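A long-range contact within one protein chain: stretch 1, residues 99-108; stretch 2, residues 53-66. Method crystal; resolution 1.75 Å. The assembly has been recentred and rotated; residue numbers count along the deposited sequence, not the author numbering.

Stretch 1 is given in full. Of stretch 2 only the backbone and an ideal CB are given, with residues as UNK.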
# COMPACT_ATOMS: atom_id res chain seq x y z
N ALA A 99 2.14 -9.39 -10.06
CA ALA A 99 3.24 -9.94 -9.28
C ALA A 99 4.31 -8.88 -9.04
O ALA A 99 4.79 -8.70 -7.91
CB ALA A 99 3.83 -11.17 -9.97
N PHE A 100 4.70 -8.17 -10.10
CA PHE A 100 5.71 -7.11 -9.98
C PHE A 100 5.29 -6.07 -8.95
O PHE A 100 6.10 -5.64 -8.12
CB PHE A 100 5.95 -6.46 -11.35
CG PHE A 100 6.86 -5.26 -11.29
CD1 PHE A 100 8.23 -5.41 -11.28
CD2 PHE A 100 6.35 -3.98 -11.27
CE1 PHE A 100 9.09 -4.29 -11.20
CE2 PHE A 100 7.18 -2.88 -11.21
CZ PHE A 100 8.55 -3.03 -11.17
N PHE A 101 4.03 -5.64 -9.00
CA PHE A 101 3.60 -4.58 -8.09
C PHE A 101 3.58 -5.04 -6.64
O PHE A 101 3.94 -4.27 -5.75
CB PHE A 101 2.22 -4.06 -8.51
CG PHE A 101 1.96 -2.67 -8.04
CD1 PHE A 101 2.48 -1.59 -8.75
CD2 PHE A 101 1.24 -2.43 -6.89
CE1 PHE A 101 2.25 -0.30 -8.32
CE2 PHE A 101 1.00 -1.14 -6.46
CZ PHE A 101 1.52 -0.08 -7.17
N LYS A 102 3.21 -6.30 -6.39
CA LYS A 102 3.29 -6.87 -5.04
C LYS A 102 4.73 -6.91 -4.54
O LYS A 102 5.00 -6.63 -3.36
CB LYS A 102 2.71 -8.28 -5.02
CG LYS A 102 1.21 -8.34 -5.19
CD LYS A 102 0.78 -9.78 -5.33
CE LYS A 102 -0.65 -9.87 -5.79
NZ LYS A 102 -0.91 -11.23 -6.32
N MSE A 103 5.66 -7.32 -5.40
CA MSE A 103 7.07 -7.31 -5.09
C MSE A 103 7.50 -5.92 -4.62
O MSE A 103 8.17 -5.78 -3.60
CB MSE A 103 7.87 -7.74 -6.31
CG MSE A 103 9.26 -7.14 -6.35
SE MSE A 103 10.23 -7.80 -7.83
CE MSE A 103 9.44 -6.71 -9.01
N VAL A 104 7.11 -4.89 -5.39
CA VAL A 104 7.41 -3.50 -5.03
C VAL A 104 6.79 -3.17 -3.68
O VAL A 104 7.46 -2.68 -2.77
CB VAL A 104 6.90 -2.53 -6.12
CG1 VAL A 104 6.96 -1.09 -5.64
CG2 VAL A 104 7.70 -2.67 -7.40
N MSE A 105 5.49 -3.41 -3.54
CA MSE A 105 4.79 -3.07 -2.32
C MSE A 105 5.38 -3.73 -1.10
O MSE A 105 5.40 -3.14 -0.03
CB MSE A 105 3.31 -3.41 -2.41
CG MSE A 105 2.63 -2.76 -3.55
SE MSE A 105 2.53 -0.86 -3.09
CE MSE A 105 3.85 -0.14 -4.42
N SER A 106 5.87 -4.96 -1.25
CA SER A 106 6.42 -5.66 -0.10
C SER A 106 7.70 -5.01 0.43
O SER A 106 8.06 -5.23 1.59
CB SER A 106 6.66 -7.12 -0.45
OG SER A 106 7.83 -7.26 -1.25
N GLN A 107 8.38 -4.20 -0.38
CA GLN A 107 9.67 -3.66 0.00
C GLN A 107 9.67 -2.15 0.22
O GLN A 107 10.73 -1.57 0.45
CB GLN A 107 10.72 -4.05 -1.04
CG GLN A 107 11.23 -5.47 -0.84
CD GLN A 107 12.08 -5.59 0.41
OE1 GLN A 107 13.12 -4.94 0.52
NE2 GLN A 107 11.62 -6.39 1.37
N LEU A 108 8.50 -1.50 0.22
CA LEU A 108 8.48 -0.04 0.28
C LEU A 108 8.61 0.53 1.68
O LEU A 108 8.70 1.76 1.82
CB LEU A 108 7.18 0.50 -0.31
CG LEU A 108 7.05 0.66 -1.81
CD1 LEU A 108 5.71 1.31 -2.02
CD2 LEU A 108 8.15 1.49 -2.40
N UNK A 53 19.98 -8.76 -8.22
CA UNK A 53 18.85 -9.20 -9.03
C UNK A 53 17.64 -8.31 -8.75
O UNK A 53 16.98 -7.82 -9.66
CB UNK A 53 18.52 -10.67 -8.75
N UNK A 54 17.35 -8.11 -7.46
CA UNK A 54 16.22 -7.27 -7.06
C UNK A 54 16.28 -5.89 -7.71
O UNK A 54 15.29 -5.42 -8.29
CB UNK A 54 16.19 -7.12 -5.54
N UNK A 55 17.43 -5.21 -7.61
CA UNK A 55 17.53 -3.83 -8.11
C UNK A 55 17.37 -3.78 -9.62
O UNK A 55 16.73 -2.87 -10.16
CB UNK A 55 18.87 -3.21 -7.71
N UNK A 56 17.97 -4.75 -10.32
CA UNK A 56 17.80 -4.86 -11.76
C UNK A 56 16.33 -5.03 -12.13
O UNK A 56 15.82 -4.35 -13.03
CB UNK A 56 18.62 -6.03 -12.30
N UNK A 57 15.61 -5.91 -11.41
CA UNK A 57 14.19 -6.13 -11.69
C UNK A 57 13.40 -4.84 -11.46
O UNK A 57 12.56 -4.45 -12.29
CB UNK A 57 13.64 -7.26 -10.82
N UNK A 58 13.65 -4.15 -10.34
CA UNK A 58 12.95 -2.89 -10.07
C UNK A 58 13.21 -1.90 -11.20
O UNK A 58 12.28 -1.26 -11.72
CB UNK A 58 13.39 -2.30 -8.73
N UNK A 59 14.48 -1.74 -11.59
CA UNK A 59 14.82 -0.73 -12.59
C UNK A 59 14.19 -1.06 -13.94
O UNK A 59 13.53 -0.22 -14.55
CB UNK A 59 16.34 -0.61 -12.73
N UNK A 60 14.35 -2.31 -14.40
CA UNK A 60 13.74 -2.71 -15.66
C UNK A 60 12.22 -2.61 -15.60
O UNK A 60 11.59 -2.10 -16.54
CB UNK A 60 14.16 -4.14 -16.02
N UNK A 61 11.61 -3.08 -14.51
CA UNK A 61 10.16 -3.15 -14.44
C UNK A 61 9.51 -1.78 -14.39
O UNK A 61 8.39 -1.61 -14.87
CB UNK A 61 9.74 -3.96 -13.22
N UNK A 62 10.20 -0.79 -13.82
CA UNK A 62 9.60 0.54 -13.77
C UNK A 62 9.75 1.31 -15.07
O UNK A 62 9.15 2.38 -15.21
CB UNK A 62 10.22 1.35 -12.63
N UNK A 63 10.52 0.79 -16.04
CA UNK A 63 10.72 1.50 -17.30
C UNK A 63 9.39 1.77 -18.00
O UNK A 63 9.15 2.88 -18.49
CB UNK A 63 11.64 0.70 -18.22
N UNK A 64 8.52 0.76 -18.09
CA UNK A 64 7.26 0.94 -18.79
C UNK A 64 6.37 1.93 -18.04
O UNK A 64 5.58 2.65 -18.66
CB UNK A 64 6.55 -0.40 -18.96
N UNK A 65 6.50 2.01 -16.71
CA UNK A 65 5.72 2.99 -15.95
C UNK A 65 6.13 4.41 -16.32
O UNK A 65 5.27 5.26 -16.63
CB UNK A 65 5.89 2.77 -14.45
N UNK A 66 7.43 4.69 -16.31
CA UNK A 66 7.93 6.00 -16.73
C UNK A 66 7.57 6.29 -18.18
O UNK A 66 7.19 7.41 -18.52
CB UNK A 66 9.45 6.08 -16.54

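Stretch 2 is helical throughout, and its axis passes that of helix 99-106 at 11.2 Å, with 124° between their directions. Stretch 1 offers mostly apolar groups here: F100, F101, M103, V104 and the CG of Q107.

Position 53 has nothing of stretch 1 near its ideal CB. The residue is I53, which does not touch stretch 1.

At position 54 CA-to-CB points sideways, and no atom of stretch 1 lies within 5.5 Å of the ideal CB. A short side chain would fall short of M103 and Q107; a long apolar or aromatic one could reach them. The residue is F54. With chi1 in t, its ring extends to both: CE2 is 4.1 Å from M103 CG and CZ is 3.7 Å from Q107 CG.

Positions 55 and 56 are out of reach, so many residues would suit. They are N55 and F56.

Position 57 points sideways, its ideal CB 4.6 Å from M103 SE and 5.4 Å from F100 CE1. A small or medium apolar side chain suits. It is V57, whose CG1 lies 3.4 Å from M103 CE. Its backbone O lies near the plane of the F100 ring, at the edge, 3.6 Å from F100 CE1.

Position 58 also points sideways, with F100 CE1 5.3 Å from the ideal CB. V104 lies farther on, so leucine, isoleucine or methionine could bridge the gap. I58 does so: CD1 is 3.8 Å from V104 CG2 and 4.2 Å from M103 CE.

Position 59 points away and leaves the choice open; it is S59. Position 60 points sideways with nothing close. It is K60, whose end leads away from stretch 1.

Position 61 is decisive. An ideal CB would lie 2.1 Å from F100 CE1, a clash, so with the F100 ring where it is only glycine fits. G61 lets the ring come close, with F100 CZ 3.6 Å from G61 C.

CA-to-CB at position 62 points sideways, and its ideal CB is 4.9 Å from F100 CZ. A medium or large apolar group suits. L62 brings CD1 to 3.9 Å from F100 CE2.

Positions 63 and 64 are out of reach. They are E63, whose OE1 forms a salt bridge with K60 NZ at 3.1 Å, and I64.

Position 65 points toward stretch 1, but its ideal CB has no neighbour within 5.5 Å. A long or large apolar side chain could reach F100 and F101; an aromatic would suit. W65 places CZ2 4.0 Å from F101 CD1 and NE1 4.0 Å from F100 CE2. F100 thus sits among I58, G61, L62 and W65.

Position 66 is out of reach; it is H66.

Stretch 2, residues 53-66: IFNFVISKGLEIWH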
# COMPACT_ATOMS: atom_id res chain seq x y z
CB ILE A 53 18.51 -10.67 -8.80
CG1 ILE A 53 19.67 -11.59 -9.24
CG2 ILE A 53 17.24 -11.04 -9.58
CD1 ILE A 53 19.51 -13.03 -8.78
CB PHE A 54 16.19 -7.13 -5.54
CG PHE A 54 15.02 -6.33 -5.04
CD1 PHE A 54 15.12 -4.95 -4.87
CD2 PHE A 54 13.82 -6.96 -4.77
CE1 PHE A 54 14.03 -4.23 -4.43
CE2 PHE A 54 12.72 -6.22 -4.32
CZ PHE A 54 12.83 -4.87 -4.15
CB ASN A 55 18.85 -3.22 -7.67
CG ASN A 55 18.89 -2.91 -6.19
OD1 ASN A 55 17.85 -2.80 -5.54
ND2 ASN A 55 20.10 -2.78 -5.65
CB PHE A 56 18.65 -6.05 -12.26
CG PHE A 56 18.22 -6.59 -13.58
CD1 PHE A 56 18.67 -6.02 -14.75
CD2 PHE A 56 17.40 -7.70 -13.64
CE1 PHE A 56 18.27 -6.52 -15.97
CE2 PHE A 56 17.00 -8.21 -14.86
CZ PHE A 56 17.44 -7.62 -16.02
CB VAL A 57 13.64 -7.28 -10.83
CG1 VAL A 57 12.13 -7.40 -11.00
CG2 VAL A 57 14.32 -8.63 -11.18
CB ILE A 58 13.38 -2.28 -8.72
CG1 ILE A 58 12.93 -3.14 -7.54
CG2 ILE A 58 12.90 -0.81 -8.62
CD1 ILE A 58 11.42 -3.32 -7.41
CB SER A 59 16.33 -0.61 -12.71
OG SER A 59 16.67 0.44 -13.60
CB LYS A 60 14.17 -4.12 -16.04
CG LYS A 60 13.36 -4.73 -17.17
CD LYS A 60 13.64 -4.00 -18.49
CE LYS A 60 15.15 -3.94 -18.79
NZ LYS A 60 15.49 -3.07 -19.97
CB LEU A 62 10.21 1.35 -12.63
CG LEU A 62 9.47 1.58 -11.32
CD1 LEU A 62 8.09 0.89 -11.21
CD2 LEU A 62 10.35 1.22 -10.18
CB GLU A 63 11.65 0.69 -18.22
CG GLU A 63 13.07 0.66 -17.72
CD GLU A 63 14.00 -0.18 -18.59
OE1 GLU A 63 13.52 -0.76 -19.58
OE2 GLU A 63 15.21 -0.26 -18.26
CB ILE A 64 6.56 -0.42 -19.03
CG1 ILE A 64 5.32 -0.29 -19.93
CG2 ILE A 64 6.18 -1.08 -17.71
CD1 ILE A 64 5.62 0.11 -21.36
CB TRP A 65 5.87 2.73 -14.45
CG TRP A 65 5.23 1.44 -14.01
CD1 TRP A 65 5.74 0.18 -14.14
CD2 TRP A 65 3.93 1.28 -13.41
NE1 TRP A 65 4.86 -0.75 -13.65
CE2 TRP A 65 3.74 -0.10 -13.20
CE3 TRP A 65 2.91 2.18 -13.04
CZ2 TRP A 65 2.57 -0.61 -12.61
CZ3 TRP A 65 1.76 1.67 -12.47
CH2 TRP A 65 1.59 0.29 -12.26
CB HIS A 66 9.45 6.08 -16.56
CG HIS A 66 9.89 6.18 -15.14
ND1 HIS A 66 9.57 7.24 -14.34
CD2 HIS A 66 10.65 5.34 -14.39
CE1 HIS A 66 10.10 7.06 -13.14
NE2 HIS A 66 10.76 5.92 -13.15
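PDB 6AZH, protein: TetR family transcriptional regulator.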